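Local coordinates for regulator of G-protein signaling 16 (PDB 3C7L) that accelerates GTP hydrolysis by G protein alpha subunits, driving them into the inactive GDP-bound form and so curbing G protein-coupled receptor signaling, including phototransduction, at residues A[32-36]-A[48-52]. Numbering follows the deposited sequence.
Sequences VAAFH and LEFWL
Where helix axes lie far apart, a leucine can fill much of the gap, as Leu48, with the largest covered area, does between segments 32-36 and 48-52. Both are regular alpha-helix; their segment axes approach to 11.8 Å, with 143° between N-to-C directions, and their nearest CA atoms are those of His36 and Leu48, 7.0 Å apart. Val32, chi1 t, points toward the partner helix: its CG1 lies 4.1 Å from Leu48 CD2 and 4.3 Å from Leu52 CD1. One turn on, Phe35 (chi1 t) brings CD2 to 4.1 Å from Leu48 CD2, while its ring also meets that of Phe127 on helix 109-128. Leu48 (t, p) also sets CD2 3.8 Å from His36 CA. His36 (chi1 t, chi2 -89°) sends its imidazole across beside this apolar patch, where NE2 donates a nearly linear 2.8 Å hydrogen bond to OE2 of Glu49 (chi1 m, chi2 t). An apolar centre with a polar link at its margin thus joins helices 29-40 and 45-57, consecutive and here roughly antiparallel in the all-helical RGS domain.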
# COMPACT_ATOMS: atom_id res chain seq x y z
N VAL A 32 1.59 0.85 12.35
CA VAL A 32 1.62 -0.06 11.20
C VAL A 32 1.41 -1.51 11.64
O VAL A 32 0.64 -2.24 11.01
CB VAL A 32 2.95 0.04 10.43
CG1 VAL A 32 3.03 -1.04 9.38
CG2 VAL A 32 3.05 1.41 9.78
N ALA A 33 2.08 -1.93 12.71
CA ALA A 33 1.94 -3.30 13.19
C ALA A 33 0.50 -3.61 13.59
O ALA A 33 -0.03 -4.66 13.24
CB ALA A 33 2.87 -3.54 14.38
N ALA A 34 -0.12 -2.68 14.30
CA ALA A 34 -1.50 -2.87 14.74
C ALA A 34 -2.46 -2.89 13.55
O ALA A 34 -3.36 -3.74 13.47
CB ALA A 34 -1.90 -1.75 15.70
N PHE A 35 -2.27 -1.96 12.62
CA PHE A 35 -3.13 -1.88 11.45
C PHE A 35 -2.94 -3.10 10.54
O PHE A 35 -3.89 -3.59 9.96
CB PHE A 35 -2.87 -0.58 10.68
CG PHE A 35 -3.87 -0.31 9.58
CD1 PHE A 35 -5.23 -0.46 9.80
CD2 PHE A 35 -3.44 0.10 8.32
CE1 PHE A 35 -6.17 -0.20 8.79
CE2 PHE A 35 -4.36 0.37 7.29
CZ PHE A 35 -5.73 0.22 7.53
N HIS A 36 -1.70 -3.59 10.43
CA HIS A 36 -1.43 -4.75 9.58
C HIS A 36 -2.21 -5.96 10.10
O HIS A 36 -2.84 -6.68 9.34
CB HIS A 36 0.07 -5.05 9.54
CG HIS A 36 0.45 -6.13 8.57
ND1 HIS A 36 0.48 -7.47 8.91
CD2 HIS A 36 0.76 -6.08 7.25
CE1 HIS A 36 0.79 -8.19 7.85
NE2 HIS A 36 0.96 -7.37 6.83
N LEU A 48 -1.78 -2.68 2.46
CA LEU A 48 -0.76 -1.98 3.24
C LEU A 48 0.65 -2.39 2.81
O LEU A 48 1.54 -1.55 2.74
CB LEU A 48 -0.96 -2.28 4.73
CG LEU A 48 0.11 -1.73 5.69
CD1 LEU A 48 0.19 -0.21 5.56
CD2 LEU A 48 -0.24 -2.13 7.11
N GLU A 49 0.85 -3.67 2.52
CA GLU A 49 2.16 -4.16 2.11
C GLU A 49 2.57 -3.52 0.78
O GLU A 49 3.72 -3.15 0.58
CB GLU A 49 2.14 -5.69 1.99
CG GLU A 49 1.93 -6.35 3.35
CD GLU A 49 1.75 -7.86 3.28
OE1 GLU A 49 1.61 -8.42 2.17
OE2 GLU A 49 1.74 -8.48 4.36
N PHE A 50 1.60 -3.38 -0.11
CA PHE A 50 1.84 -2.77 -1.41
C PHE A 50 2.20 -1.30 -1.26
O PHE A 50 3.15 -0.82 -1.88
CB PHE A 50 0.60 -2.92 -2.30
CG PHE A 50 0.66 -2.11 -3.57
CD1 PHE A 50 1.70 -2.29 -4.48
CD2 PHE A 50 -0.32 -1.16 -3.85
CE1 PHE A 50 1.76 -1.54 -5.65
CE2 PHE A 50 -0.27 -0.41 -5.01
CZ PHE A 50 0.77 -0.60 -5.91
N TRP A 51 1.45 -0.58 -0.43
CA TRP A 51 1.70 0.84 -0.21
C TRP A 51 3.12 1.04 0.30
O TRP A 51 3.87 1.86 -0.22
CB TRP A 51 0.70 1.41 0.80
CG TRP A 51 0.72 2.92 0.91
CD1 TRP A 51 -0.03 3.80 0.19
CD2 TRP A 51 1.55 3.71 1.77
NE1 TRP A 51 0.28 5.10 0.55
CE2 TRP A 51 1.25 5.06 1.52
CE3 TRP A 51 2.52 3.40 2.74
CZ2 TRP A 51 1.88 6.11 2.20
CZ3 TRP A 51 3.15 4.44 3.41
CH2 TRP A 51 2.83 5.78 3.14
N LEU A 52 3.50 0.28 1.32
CA LEU A 52 4.85 0.38 1.89
C LEU A 52 5.93 0.01 0.87
O LEU A 52 7.02 0.58 0.88
CB LEU A 52 4.98 -0.53 3.11
CG LEU A 52 4.12 -0.21 4.34
CD1 LEU A 52 4.13 -1.40 5.27
CD2 LEU A 52 4.64 1.02 5.05